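PDB 6B12: Tni2 from Pseudomonas fluorescens, which probably acts as the immunity protein that binds and neutralises its cognate toxin, the secreted effector Tne2. Local coordinates for residues Ser3-Ile8 with Ala56-Asp61; Ala37-Gln42 with Gly85-Gln90. All coordinates share one frame; numbering follows the deposited sequence.

Both contacts involve the same five-stranded antiparallel sheet, in which strands 5-9 and 34-41 are neighbours. Each joins it to the four-stranded sheet or one of its connecting loops. Contact 1 meets an outermost strand, 54-58; contact 2 meets the loop between strands 78-84 and 90-92. Their centres are about 10 Å apart. Both are partly buried, but contact 1 lies nearer the centre of the chain and none of its touching residues is exposed. It is chiefly apolar. Contact 2 is more polar, with an indole-to-carbonyl hydrogen bond. Glu6 and Arg38 form a salt bridge between them, and Ala56 CB packs on Ala37 CB.

Contact 1: Ser3-Ile8 with Ala56-Asp61; sequences SDFERI and AIVVPD
This is sheet-on-sheet packing in an all-beta part of the fold. Strand 5-8 of the five-stranded sheet passes strand 56-58, an outermost strand of the four-stranded sheet. The two short axes run nearly antiparallel and come within 8.7 Å, a spacing set by side chains that meet between the strands. Phe5 lies across from Val58, and Arg7 from Ala56.

Phe5 carries most of the contact. Its CG is anti to the backbone N (chi1 168°), and the ring reaches toward the facing strand. Val58 comes to meet it, tip to tip. The Val58 side chain has CG1 anti to its own N (chi1 174°), which places CG2 anti to the carbonyl carbon and over the ring. Val58 CG2 sits 3.5 Å from the centroid of the Phe5 ring, in a CH-pi contact over one face. It is not quite central: the nearest ring atom is Phe5 CG, 3.4 Å from Val58 CG2, so the methyl leans toward the root of the ring. This is close packing.

The far end of the ring meets Ala56. Phe5 CZ packs against Ala56 CB at 3.9 Å. Leu65 of strand 64-70 and Glu17 also touch the Phe5 side chain, so the ring is held within the protein. Glu17 touches Val58 as well.

Arg7 plays a smaller part. Its CG is anti to the carbonyl carbon, and the chain bends at chi3 (-73°). Its guanidinium binds outside the contact, where NH1 is hydrogen-bonded to a polar side chain on the chain of another protein in the assembly, so this end borders that partner, probably the toxin. Ala56 O is approached by two carbons: Phe5 CZ at 3.6 Å, with the oxygen in the plane of the ring, and Arg7 CD at 3.7 Å.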
loop_
_atom_site.group_PDB
_atom_site.type_symbol
_atom_site.label_atom_id
_atom_site.label_comp_id
_atom_site.label_asym_id
_atom_site.label_seq_id
_atom_site.Cartn_x
_atom_site.Cartn_y
_atom_site.Cartn_z
ATOM N N SER C 3 -1.700 -14.604 -19.259
ATOM C CA SER C 3 -1.463 -13.618 -20.302
ATOM C C SER C 3 -2.606 -12.607 -20.313
ATOM O O SER C 3 -3.693 -12.874 -19.805
ATOM C CB SER C 3 -1.390 -14.274 -21.696
ATOM O OG SER C 3 -0.402 -15.309 -21.737
ATOM N N ASP C 4 -2.360 -11.458 -20.949
ATOM C CA ASP C 4 -3.416 -10.471 -21.210
ATOM C C ASP C 4 -4.189 -10.099 -19.941
ATOM O O ASP C 4 -5.420 -10.067 -19.910
ATOM C CB ASP C 4 -4.371 -10.985 -22.290
ATOM C CG ASP C 4 -3.651 -11.361 -23.557
ATOM O OD1 ASP C 4 -2.807 -10.560 -24.005
ATOM O OD2 ASP C 4 -3.907 -12.467 -24.076
ATOM N N PHE C 5 -3.443 -9.816 -18.885
ATOM C CA PHE C 5 -4.024 -9.495 -17.578
ATOM C C PHE C 5 -4.496 -8.045 -17.561
ATOM O O PHE C 5 -3.693 -7.118 -17.725
ATOM C CB PHE C 5 -2.979 -9.732 -16.504
ATOM C CG PHE C 5 -3.345 -9.175 -15.157
ATOM C CD1 PHE C 5 -4.332 -9.772 -14.408
ATOM C CD2 PHE C 5 -2.639 -8.112 -14.623
ATOM C CE1 PHE C 5 -4.663 -9.276 -13.128
ATOM C CE2 PHE C 5 -2.953 -7.603 -13.353
ATOM C CZ PHE C 5 -3.961 -8.201 -12.611
ATOM N N GLU C 6 -5.794 -7.851 -17.368
ATOM C CA GLU C 6 -6.409 -6.530 -17.448
ATOM C C GLU C 6 -7.254 -6.305 -16.209
ATOM O O GLU C 6 -7.918 -7.223 -15.723
ATOM C CB GLU C 6 -7.267 -6.378 -18.736
ATOM C CG GLU C 6 -6.370 -6.267 -19.938
ATOM C CD GLU C 6 -7.097 -6.070 -21.282
ATOM O OE1 GLU C 6 -8.271 -6.459 -21.419
ATOM O OE2 GLU C 6 -6.450 -5.548 -22.197
ATOM N N ARG C 7 -7.205 -5.086 -15.688
ATOM C CA ARG C 7 -8.018 -4.696 -14.546
ATOM C C ARG C 7 -9.003 -3.640 -15.020
ATOM O O ARG C 7 -8.607 -2.677 -15.674
ATOM C CB ARG C 7 -7.135 -4.158 -13.427
ATOM C CG ARG C 7 -6.418 -5.258 -12.671
ATOM C CD ARG C 7 -5.216 -4.681 -11.975
ATOM N NE ARG C 7 -4.162 -4.371 -12.936
ATOM C CZ ARG C 7 -3.236 -3.431 -12.770
ATOM N NH1 ARG C 7 -3.234 -2.678 -11.683
ATOM N NH2 ARG C 7 -2.286 -3.250 -13.691
ATOM N N ILE C 8 -10.279 -3.829 -14.721
ATOM C CA ILE C 8 -11.325 -2.973 -15.265
ATOM C C ILE C 8 -11.872 -2.138 -14.112
ATOM O O ILE C 8 -12.356 -2.678 -13.113
ATOM C CB ILE C 8 -12.433 -3.771 -15.965
ATOM C CG1 ILE C 8 -11.867 -4.577 -17.169
ATOM C CG2 ILE C 8 -13.462 -2.824 -16.552
ATOM C CD1 ILE C 8 -11.487 -5.978 -16.800
ATOM N N ALA C 56 -5.564 -6.540 -7.609
ATOM C CA ALA C 56 -5.071 -7.794 -8.185
ATOM C C ALA C 56 -3.684 -7.592 -8.761
ATOM O O ALA C 56 -3.420 -6.573 -9.412
ATOM C CB ALA C 56 -5.996 -8.308 -9.314
ATOM N N ILE C 57 -2.800 -8.568 -8.528
ATOM C CA ILE C 57 -1.497 -8.600 -9.181
ATOM C C ILE C 57 -1.282 -9.994 -9.745
ATOM O O ILE C 57 -1.867 -10.977 -9.284
ATOM C CB ILE C 57 -0.319 -8.232 -8.240
ATOM C CG1 ILE C 57 -0.306 -9.160 -7.020
ATOM C CG2 ILE C 57 -0.399 -6.749 -7.824
ATOM C CD1 ILE C 57 1.046 -9.234 -6.320
ATOM N N VAL C 58 -0.471 -10.071 -10.779
ATOM C CA VAL C 58 0.014 -11.364 -11.246
ATOM C C VAL C 58 1.311 -11.661 -10.502
ATOM O O VAL C 58 2.245 -10.855 -10.523
ATOM C CB VAL C 58 0.225 -11.362 -12.766
ATOM C CG1 VAL C 58 0.866 -12.672 -13.203
ATOM C CG2 VAL C 58 -1.130 -11.132 -13.503
ATOM N N VAL C 59 1.353 -12.791 -9.806
ATOM C CA VAL C 59 2.583 -13.194 -9.114
ATOM C C VAL C 59 3.669 -13.404 -10.161
ATOM O O VAL C 59 3.356 -13.821 -11.292
ATOM C CB VAL C 59 2.315 -14.472 -8.299
ATOM C CG1 VAL C 59 3.562 -14.959 -7.547
ATOM C CG2 VAL C 59 1.126 -14.228 -7.317
ATOM N N PRO C 60 4.941 -13.079 -9.897
ATOM C CA PRO C 60 5.931 -13.129 -10.986
ATOM C C PRO C 60 6.154 -14.516 -11.577
ATOM O O PRO C 60 6.721 -14.592 -12.679
ATOM C CB PRO C 60 7.200 -12.564 -10.336
ATOM C CG PRO C 60 6.638 -11.614 -9.283
ATOM C CD PRO C 60 5.477 -12.386 -8.719
ATOM N N ASP C 61 5.644 -15.586 -10.959
ATOM C CA ASP C 61 5.710 -16.899 -11.592
ATOM C C ASP C 61 4.727 -17.043 -12.757
ATOM O O ASP C 61 4.763 -18.066 -13.441
ATOM C CB ASP C 61 5.506 -18.021 -10.546
ATOM C CG ASP C 61 4.118 -18.020 -9.899
ATOM O OD1 ASP C 61 3.195 -17.348 -10.388
ATOM O OD2 ASP C 61 3.965 -18.708 -8.871
#

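Contact 2: Ala37-Gln42 with Gly85-Gln90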
loop_
_atom_site.group_PDB
_atom_site.type_symbol
_atom_site.label_atom_id
_atom_site.label_comp_id
_atom_site.label_asym_id
_atom_site.label_seq_id
_atom_site.Cartn_x
_atom_site.Cartn_y
_atom_site.Cartn_z
ATOM N N ALA C 37 -10.791 -8.267 -12.532
ATOM C CA ALA C 37 -9.502 -8.666 -13.078
ATOM C C ALA C 37 -9.757 -9.808 -14.047
ATOM O O ALA C 37 -10.490 -10.744 -13.715
ATOM C CB ALA C 37 -8.535 -9.104 -11.982
ATOM N N ARG C 38 -9.202 -9.707 -15.250
ATOM C CA ARG C 38 -9.449 -10.679 -16.301
ATOM C C ARG C 38 -8.114 -11.078 -16.909
ATOM O O ARG C 38 -7.191 -10.260 -16.984
ATOM C CB ARG C 38 -10.395 -10.046 -17.351
ATOM C CG ARG C 38 -10.560 -10.719 -18.667
ATOM C CD ARG C 38 -11.523 -9.866 -19.527
ATOM N NE ARG C 38 -10.928 -8.612 -20.007
ATOM C CZ ARG C 38 -11.614 -7.507 -20.293
ATOM N NH1 ARG C 38 -12.935 -7.463 -20.129
ATOM N NH2 ARG C 38 -10.975 -6.427 -20.732
ATOM N N TRP C 39 -7.997 -12.339 -17.332
ATOM C CA TRP C 39 -6.740 -12.789 -17.938
ATOM C C TRP C 39 -6.991 -14.013 -18.801
ATOM O O TRP C 39 -8.044 -14.648 -18.729
ATOM C CB TRP C 39 -5.670 -13.110 -16.872
ATOM C CG TRP C 39 -6.034 -14.294 -15.958
ATOM C CD1 TRP C 39 -5.617 -15.592 -16.093
ATOM C CD2 TRP C 39 -6.868 -14.261 -14.785
ATOM N NE1 TRP C 39 -6.141 -16.372 -15.081
ATOM C CE2 TRP C 39 -6.924 -15.580 -14.273
ATOM C CE3 TRP C 39 -7.598 -13.245 -14.139
ATOM C CZ2 TRP C 39 -7.660 -15.912 -13.140
ATOM C CZ3 TRP C 39 -8.336 -13.580 -13.010
ATOM C CH2 TRP C 39 -8.359 -14.901 -12.523
ATOM N N ARG C 40 -5.988 -14.347 -19.633
ATOM C CA ARG C 40 -6.039 -15.561 -20.431
ATOM C C ARG C 40 -5.173 -16.653 -19.808
ATOM O O ARG C 40 -4.058 -16.390 -19.355
ATOM C CB ARG C 40 -5.562 -15.308 -21.865
ATOM C CG ARG C 40 -5.671 -16.553 -22.709
ATOM C CD ARG C 40 -5.346 -16.307 -24.183
ATOM N NE ARG C 40 -3.978 -15.852 -24.396
ATOM C CZ ARG C 40 -2.917 -16.656 -24.509
ATOM N NH1 ARG C 40 -3.031 -17.984 -24.416
ATOM N NH2 ARG C 40 -1.721 -16.122 -24.707
ATOM N N TRP C 41 -5.712 -17.870 -19.780
ATOM C CA TRP C 41 -4.972 -19.087 -19.463
ATOM C C TRP C 41 -5.285 -20.076 -20.564
ATOM O O TRP C 41 -6.453 -20.457 -20.743
ATOM C CB TRP C 41 -5.374 -19.660 -18.092
ATOM C CG TRP C 41 -4.606 -20.878 -17.692
ATOM C CD1 TRP C 41 -4.924 -22.191 -17.936
ATOM C CD2 TRP C 41 -3.394 -20.886 -16.945
ATOM N NE1 TRP C 41 -3.954 -23.017 -17.392
ATOM C CE2 TRP C 41 -3.010 -22.233 -16.774
ATOM C CE3 TRP C 41 -2.593 -19.868 -16.397
ATOM C CZ2 TRP C 41 -1.856 -22.599 -16.080
ATOM C CZ3 TRP C 41 -1.448 -20.229 -15.697
ATOM C CH2 TRP C 41 -1.090 -21.588 -15.547
ATOM N N GLN C 42 -4.256 -20.458 -21.325
ATOM C CA GLN C 42 -4.459 -21.327 -22.481
ATOM C C GLN C 42 -5.549 -20.748 -23.382
ATOM O O GLN C 42 -5.396 -19.627 -23.874
ATOM C CB GLN C 42 -4.782 -22.746 -22.029
ATOM C CG GLN C 42 -3.594 -23.393 -21.316
ATOM C CD GLN C 42 -3.880 -24.807 -20.903
ATOM O OE1 GLN C 42 -4.796 -25.067 -20.118
ATOM N NE2 GLN C 42 -3.101 -25.738 -21.428
ATOM N N GLY C 85 -3.705 -19.841 -11.794
ATOM C CA GLY C 85 -3.883 -19.242 -13.109
ATOM C C GLY C 85 -5.067 -19.805 -13.871
ATOM O O GLY C 85 -5.705 -19.096 -14.662
ATOM N N ASP C 86 -5.376 -21.086 -13.671
ATOM C CA ASP C 86 -6.528 -21.633 -14.375
ATOM C C ASP C 86 -7.837 -21.336 -13.660
ATOM O O ASP C 86 -8.906 -21.780 -14.119
ATOM C CB ASP C 86 -6.355 -23.141 -14.632
ATOM C CG ASP C 86 -6.285 -23.983 -13.381
ATOM O OD1 ASP C 86 -6.402 -23.455 -12.260
ATOM O OD2 ASP C 86 -6.110 -25.218 -13.543
ATOM N N ARG C 87 -7.760 -20.584 -12.569
ATOM C CA ARG C 87 -8.901 -20.124 -11.781
ATOM C C ARG C 87 -9.684 -21.274 -11.162
ATOM O O ARG C 87 -10.825 -21.086 -10.746
ATOM C CB ARG C 87 -9.831 -19.231 -12.621
ATOM C CG ARG C 87 -10.423 -18.039 -11.838
ATOM C CD ARG C 87 -11.892 -18.200 -11.542
ATOM N NE ARG C 87 -12.740 -18.263 -12.717
ATOM C CZ ARG C 87 -13.448 -19.332 -13.073
ATOM N NH1 ARG C 87 -13.395 -20.448 -12.345
ATOM N NH2 ARG C 87 -14.217 -19.284 -14.157
ATOM N N GLN C 88 -9.110 -22.477 -11.081
ATOM C CA GLN C 88 -9.873 -23.589 -10.538
ATOM C C GLN C 88 -9.778 -23.687 -9.023
ATOM O O GLN C 88 -10.671 -24.258 -8.398
ATOM C CB GLN C 88 -9.429 -24.915 -11.176
ATOM C CG GLN C 88 -9.694 -24.998 -12.691
ATOM C CD GLN C 88 -11.124 -24.623 -13.076
ATOM O OE1 GLN C 88 -12.051 -25.412 -12.897
ATOM N NE2 GLN C 88 -11.302 -23.411 -13.619
ATOM N N GLN C 89 -8.725 -23.149 -8.422
ATOM C CA GLN C 89 -8.532 -23.286 -6.985
ATOM C C GLN C 89 -8.068 -21.961 -6.428
ATOM O O GLN C 89 -7.490 -21.125 -7.134
ATOM C CB GLN C 89 -7.503 -24.381 -6.641
ATOM C CG GLN C 89 -7.761 -25.729 -7.309
ATOM C CD GLN C 89 -6.722 -26.066 -8.374
ATOM O OE1 GLN C 89 -5.675 -25.417 -8.468
ATOM N NE2 GLN C 89 -7.006 -27.087 -9.176
ATOM N N GLN C 90 -8.313 -21.772 -5.135
ATOM C CA GLN C 90 -7.757 -20.604 -4.498
ATOM C C GLN C 90 -7.510 -20.929 -3.038
ATOM O O GLN C 90 -7.997 -21.936 -2.513
ATOM C CB GLN C 90 -8.678 -19.395 -4.636
ATOM C CG GLN C 90 -9.941 -19.520 -3.839
ATOM C CD GLN C 90 -10.808 -18.290 -3.978
ATOM O OE1 GLN C 90 -10.819 -17.643 -5.020
ATOM N NE2 GLN C 90 -11.532 -17.965 -2.935
#
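Two tryptophans from one strand handle the same peptide group in different ways. Trp39 binds the carbonyl of Gly85 with its ring N-H, while Trp41 lays a ring face against the Gly85-Asp86 peptide. The site joins the end of strand 34-41 to the loop that links strands 78-84 and 90-92.

Trp39 CG takes the crowded position between the backbone N and the carbonyl carbon (chi1 65°). With this torsion and the turn at chi2, the edge of the indole faces the loop. Trp39 NE1 donates to Gly85 O at 2.8 Å, almost perfectly straight (178°). The oxygen lies in the indole plane and receives the hydrogen on a lone pair. Beyond this bond, Trp39 CZ2 touches Arg87 CG at 3.7 Å, where the two side chains cross at about a right angle.

Trp41 has its CG anti to the backbone N (chi1 -178°). One face of its indole covers the peptide, with Gly85 C 3.4 Å above the ring plane toward the rim. Trp41 CZ3 lies 3.7 Å from Gly85 CA. Gly85 has no side chain, so the ring can come this close. Further along, Asp86 CB is 3.8 Å from the centroid of the Trp41 five-membered ring, a CH-pi contact over the same face.

The loop is also braced from within. Asp86 OD1 accepts from Gln88 N, making an Asx turn, and also bonds Ser84 OG. Gln88 NE2 donates to Asp86 O at 2.9 Å.

Trp39 and Gly85 are both buried. The indole N-H and the carbonyl oxygen therefore satisfy each other away from solvent, and the bond fixes how the Trp39 ring is turned while the flat face of Trp41 shields the peptide.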